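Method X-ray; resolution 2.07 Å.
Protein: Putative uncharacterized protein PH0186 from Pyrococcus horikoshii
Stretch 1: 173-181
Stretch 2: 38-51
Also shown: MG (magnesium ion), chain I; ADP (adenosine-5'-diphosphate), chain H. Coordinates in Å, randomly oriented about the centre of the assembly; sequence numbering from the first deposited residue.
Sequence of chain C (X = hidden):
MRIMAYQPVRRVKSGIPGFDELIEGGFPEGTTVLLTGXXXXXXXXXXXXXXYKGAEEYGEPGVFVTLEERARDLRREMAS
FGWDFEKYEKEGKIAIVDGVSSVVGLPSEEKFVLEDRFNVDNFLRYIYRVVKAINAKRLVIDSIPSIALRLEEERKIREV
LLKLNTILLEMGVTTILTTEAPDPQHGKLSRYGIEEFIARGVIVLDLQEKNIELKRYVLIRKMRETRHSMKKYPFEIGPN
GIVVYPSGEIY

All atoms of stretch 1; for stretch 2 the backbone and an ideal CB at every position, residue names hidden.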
# COMPACT_ATOMS: atom_id res chain seq x y z
N VAL C 173 -35.50 -11.11 -10.99
CA VAL C 173 -35.49 -10.12 -12.10
C VAL C 173 -34.09 -9.98 -12.70
O VAL C 173 -33.16 -10.57 -12.25
CB VAL C 173 -36.11 -8.75 -11.73
CG1 VAL C 173 -37.59 -8.93 -11.37
CG2 VAL C 173 -35.36 -8.03 -10.57
N THR C 174 -33.98 -9.31 -13.82
CA THR C 174 -32.68 -9.15 -14.43
C THR C 174 -32.21 -7.81 -13.95
O THR C 174 -32.88 -6.83 -14.19
CB THR C 174 -32.81 -9.12 -15.93
OG1 THR C 174 -33.34 -10.37 -16.42
CG2 THR C 174 -31.41 -8.93 -16.58
N THR C 175 -31.09 -7.79 -13.25
CA THR C 175 -30.63 -6.65 -12.47
C THR C 175 -29.25 -6.15 -12.88
O THR C 175 -28.36 -6.99 -13.08
CB THR C 175 -30.55 -7.10 -11.02
OG1 THR C 175 -31.85 -7.55 -10.61
CG2 THR C 175 -30.20 -5.91 -10.04
N ILE C 176 -29.07 -4.81 -12.98
CA ILE C 176 -27.74 -4.16 -12.96
C ILE C 176 -27.50 -3.44 -11.61
O ILE C 176 -28.33 -2.65 -11.14
CB ILE C 176 -27.59 -3.18 -14.12
CG1 ILE C 176 -27.63 -3.94 -15.44
CG2 ILE C 176 -26.27 -2.34 -14.01
CD1 ILE C 176 -27.82 -3.05 -16.69
N LEU C 177 -26.38 -3.74 -10.99
CA LEU C 177 -25.87 -3.05 -9.80
C LEU C 177 -24.63 -2.33 -10.24
O LEU C 177 -23.80 -2.90 -10.96
CB LEU C 177 -25.44 -4.05 -8.70
CG LEU C 177 -26.43 -5.16 -8.33
CD1 LEU C 177 -25.79 -6.19 -7.43
CD2 LEU C 177 -27.62 -4.53 -7.63
N THR C 178 -24.49 -1.09 -9.80
CA THR C 178 -23.32 -0.30 -10.18
C THR C 178 -22.41 -0.15 -9.01
O THR C 178 -22.90 -0.05 -7.87
CB THR C 178 -23.72 1.06 -10.71
OG1 THR C 178 -24.24 1.87 -9.66
CG2 THR C 178 -24.87 0.93 -11.72
N THR C 179 -21.11 -0.15 -9.28
CA THR C 179 -20.12 0.19 -8.27
C THR C 179 -18.97 0.95 -8.92
O THR C 179 -18.86 1.02 -10.15
CB THR C 179 -19.68 -1.04 -7.51
OG1 THR C 179 -18.85 -0.67 -6.40
CG2 THR C 179 -18.79 -1.91 -8.34
N GLU C 180 -18.14 1.60 -8.10
CA GLU C 180 -17.13 2.51 -8.63
C GLU C 180 -15.77 2.36 -7.94
O GLU C 180 -15.68 2.64 -6.75
CB GLU C 180 -17.66 3.93 -8.48
CG GLU C 180 -16.77 5.05 -9.05
CD GLU C 180 -17.53 6.40 -9.13
OE1 GLU C 180 -18.59 6.47 -9.85
OE2 GLU C 180 -17.04 7.38 -8.49
N ALA C 181 -14.77 1.88 -8.71
CA ALA C 181 -13.30 1.98 -8.46
C ALA C 181 -12.50 2.53 -9.72
O ALA C 181 -12.98 2.39 -10.85
CB ALA C 181 -12.74 0.61 -8.14
N UNK C 38 -14.85 3.73 -13.15
CA UNK C 38 -14.53 4.97 -12.44
C UNK C 38 -15.59 6.03 -12.64
O UNK C 38 -16.55 5.90 -13.44
CB UNK C 38 -13.17 5.51 -12.90
N UNK C 39 -15.47 7.09 -11.89
CA UNK C 39 -16.40 8.20 -12.00
C UNK C 39 -16.50 8.66 -13.48
O UNK C 39 -15.49 8.89 -14.16
CB UNK C 39 -15.96 9.35 -11.10
N UNK C 40 -17.73 8.70 -14.01
CA UNK C 40 -17.94 9.38 -15.25
C UNK C 40 -17.67 8.48 -16.40
O UNK C 40 -17.46 8.96 -17.51
CB UNK C 40 -17.07 10.63 -15.34
N UNK C 41 -17.66 7.19 -16.17
CA UNK C 41 -17.43 6.24 -17.27
C UNK C 41 -18.75 5.80 -17.96
O UNK C 41 -18.68 5.16 -18.95
CB UNK C 41 -16.69 5.01 -16.74
N UNK C 42 -19.90 6.21 -17.47
CA UNK C 42 -21.17 6.00 -18.14
C UNK C 42 -22.06 5.05 -17.41
O UNK C 42 -23.07 4.64 -17.96
CB UNK C 42 -20.94 5.49 -19.56
N UNK C 43 -21.75 4.75 -16.16
CA UNK C 43 -22.52 3.74 -15.41
C UNK C 43 -23.99 4.06 -15.29
O UNK C 43 -24.86 3.23 -15.60
CB UNK C 43 -21.94 3.58 -14.00
N UNK C 44 -24.28 5.23 -14.73
CA UNK C 44 -25.64 5.70 -14.59
C UNK C 44 -26.45 5.71 -15.89
O UNK C 44 -27.58 5.24 -15.92
CB UNK C 44 -25.62 7.11 -14.00
N UNK C 45 -25.84 6.20 -16.94
CA UNK C 45 -26.37 6.30 -18.27
C UNK C 45 -26.76 4.95 -18.86
O UNK C 45 -27.88 4.75 -19.33
CB UNK C 45 -25.35 6.99 -19.18
N UNK C 46 -25.82 4.03 -18.83
CA UNK C 46 -25.97 2.65 -19.28
C UNK C 46 -27.11 1.95 -18.48
O UNK C 46 -28.00 1.36 -19.07
CB UNK C 46 -24.65 1.90 -19.12
N UNK C 47 -27.14 2.09 -17.16
CA UNK C 47 -28.23 1.56 -16.31
C UNK C 47 -29.61 2.18 -16.59
O UNK C 47 -30.64 1.46 -16.59
CB UNK C 47 -27.88 1.79 -14.84
N UNK C 48 -29.63 3.47 -16.91
CA UNK C 48 -30.86 4.16 -17.20
C UNK C 48 -31.39 3.72 -18.56
O UNK C 48 -32.60 3.52 -18.71
CB UNK C 48 -30.65 5.68 -17.16
N UNK C 49 -30.48 3.57 -19.52
CA UNK C 49 -30.83 3.14 -20.85
C UNK C 49 -31.48 1.76 -20.82
O UNK C 49 -32.49 1.51 -21.51
CB UNK C 49 -29.59 3.13 -21.75
N UNK C 50 -30.92 0.88 -19.99
CA UNK C 50 -31.43 -0.47 -19.81
C UNK C 50 -32.88 -0.41 -19.34
O UNK C 50 -33.70 -1.17 -19.83
CB UNK C 50 -30.57 -1.25 -18.81
N UNK C 51 -33.18 0.41 -18.33
CA UNK C 51 -34.53 0.47 -17.79
C UNK C 51 -35.46 1.18 -18.78
O UNK C 51 -36.54 0.69 -19.08
CB UNK C 51 -34.54 1.18 -16.44
MG MG I . -23.41 7.66 -11.69
PB ADP H . -20.95 7.59 -13.98
O1B ADP H . -20.11 6.46 -14.40
O2B ADP H . -20.21 8.55 -13.03
O3B ADP H . -22.31 7.14 -13.34
PA ADP H . -22.52 8.95 -16.04
O1A ADP H . -23.46 7.87 -16.62
O2A ADP H . -23.20 9.88 -15.06
O3A ADP H . -21.15 8.32 -15.41
O5' ADP H . -21.91 9.68 -17.31
C5' ADP H . -22.09 11.04 -17.56
C4' ADP H . -21.34 11.47 -18.80
O4' ADP H . -22.03 11.29 -20.01
C3' ADP H . -20.98 12.93 -18.69
O3' ADP H . -19.85 13.03 -17.82
C2' ADP H . -20.79 13.31 -20.15
O2' ADP H . -19.51 13.02 -20.60
C1' ADP H . -21.76 12.39 -20.89
N9 ADP H . -23.06 13.01 -21.18
C8 ADP H . -24.03 13.37 -20.25
N7 ADP H . -25.09 13.87 -20.91
C5 ADP H . -24.79 13.89 -22.23
C6 ADP H . -25.50 14.29 -23.36
N6 ADP H . -26.82 14.54 -23.30
N1 ADP H . -24.91 14.13 -24.62
C2 ADP H . -23.64 13.58 -24.74
N3 ADP H . -22.94 13.17 -23.61
C4 ADP H . -23.51 13.33 -22.40

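Position 38 lies beside the end of stretch 1. An ideal CB would point away from stretch 1 yet sit 3.7 Å from Ala-181 O, so a small residue is comfortable. It is Gly-38, whose O accepts the backbone N of position 41 at 3.2 Å, within a type II turn.

At 39 the CB points sideways, 3.4 Å from Glu-180 OE2. A short donor fits: serine, threonine, perhaps asparagine. Thr-39 is deposited, and its OG1 donates to Glu-180 OE2 at 2.5 Å.

Position 40 has phi 85°, which favours glycine, and its amide faces the diphosphate. Gly-40 N donates to ADP O2B at 2.7 Å. Position 41 ends the turn beyond reach of stretch 1, and a small polar residue could tie it together; Thr-41 OG1 donates to Gly-38 O at 2.8 Å. At 42 the backbone angles would jam a CB against the preceding carbonyl, so glycine is called for. Gly-42 sits at the N-cap position, and its N donates to ADP O1B at 3.1 Å.

Position 43 points toward the strand, its ideal CB 4.5 Å from Thr-178 CB. Ahead lie the Glu-180 carboxylate and the ADP phosphates, so a long cation, lysine or arginine, is indicated. In Lys-43 the aliphatic chain passes Thr-179 O, 3.2 Å from CD, and NZ reaches both anions: a 2.9 Å salt bridge with Glu-180 OE1 and a 2.8 Å hydrogen bond to ADP O1B. One ammonium thus joins stretch 1 to the nucleotide.

Position 44 points away from the strand, near magnesium, where a hydroxyl or carboxylate could serve as ligand; Thr-44 OG1 binds MG at 2.2 Å. At 45, near the alpha phosphate, a small donor suits, and Thr-45 OG1 donates to ADP O1A at 2.8 Å.

Position 46 points sideways, so only a long side chain could return to the strand; leucine, methionine or an aromatic would do. Phe-46 brings its ring edge to Ile-176, CE2 to CD1 4.1 Å.

At 47 the CB faces the strand, 4.4 Å from Thr-178 CG2 and 4.5 Å from Ile-176 CG2. Small apolar residues suit, and Ala-47 lies against both methyls.

Positions 48 and 49 lie out of reach of stretch 1, so small, polar or apolar residues would all pass; they are Ala-48 and Gln-49.

Position 50 points toward Ile-176 CD1, 3.9 Å from the ideal CB. A large apolar side chain fits. Phe-50 lays one ring face over Ile-176 CD1, 3.9 Å from the ring centroid, a CH-pi contact, while CZ comes 3.7 Å from Thr-174 O.

Position 51 points sideways and admits many residues; Ile-51 makes no contact with stretch 1.

Stretch 2 38-51: GTGTGKTTFAAQFI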
# COMPACT_ATOMS: atom_id res chain seq x y z
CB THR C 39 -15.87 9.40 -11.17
OG1 THR C 39 -15.59 8.97 -9.84
CG2 THR C 39 -16.84 10.51 -11.04
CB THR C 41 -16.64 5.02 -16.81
OG1 THR C 41 -17.30 4.40 -15.68
CG2 THR C 41 -15.17 5.44 -16.30
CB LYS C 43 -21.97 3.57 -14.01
CG LYS C 43 -20.55 3.00 -13.94
CD LYS C 43 -20.17 2.70 -12.58
CE LYS C 43 -19.90 3.94 -11.71
NZ LYS C 43 -19.09 5.00 -12.24
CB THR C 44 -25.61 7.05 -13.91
OG1 THR C 44 -25.29 6.83 -12.55
CG2 THR C 44 -26.99 7.73 -13.83
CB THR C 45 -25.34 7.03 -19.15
OG1 THR C 45 -25.26 8.37 -18.66
CG2 THR C 45 -25.82 7.21 -20.57
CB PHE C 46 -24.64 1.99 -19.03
CG PHE C 46 -24.52 0.63 -19.56
CD1 PHE C 46 -23.71 0.38 -20.63
CD2 PHE C 46 -25.24 -0.42 -18.99
CE1 PHE C 46 -23.59 -0.89 -21.12
CE2 PHE C 46 -25.13 -1.72 -19.48
CZ PHE C 46 -24.31 -1.96 -20.53
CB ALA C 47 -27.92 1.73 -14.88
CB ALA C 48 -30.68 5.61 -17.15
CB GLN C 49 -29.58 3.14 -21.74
CG GLN C 49 -29.85 3.29 -23.23
CD GLN C 49 -28.60 3.71 -24.00
OE1 GLN C 49 -27.79 4.45 -23.46
NE2 GLN C 49 -28.42 3.20 -25.23
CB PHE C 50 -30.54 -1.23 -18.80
CG PHE C 50 -31.08 -2.57 -18.29
CD1 PHE C 50 -31.10 -3.70 -19.10
CD2 PHE C 50 -31.37 -2.75 -16.97
CE1 PHE C 50 -31.50 -4.93 -18.62
CE2 PHE C 50 -31.76 -4.01 -16.47
CZ PHE C 50 -31.81 -5.08 -17.29
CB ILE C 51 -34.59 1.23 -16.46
CG1 ILE C 51 -33.83 0.50 -15.36
CG2 ILE C 51 -36.05 1.39 -15.97
CD1 ILE C 51 -34.31 -0.88 -15.05
O HOH W 1 -23.89 9.46 -12.66
O HOH W 2 -21.59 8.04 -10.74
O HOH W 3 -24.46 8.39 -10.11
O HOH W 4 -23.24 5.79 -10.80
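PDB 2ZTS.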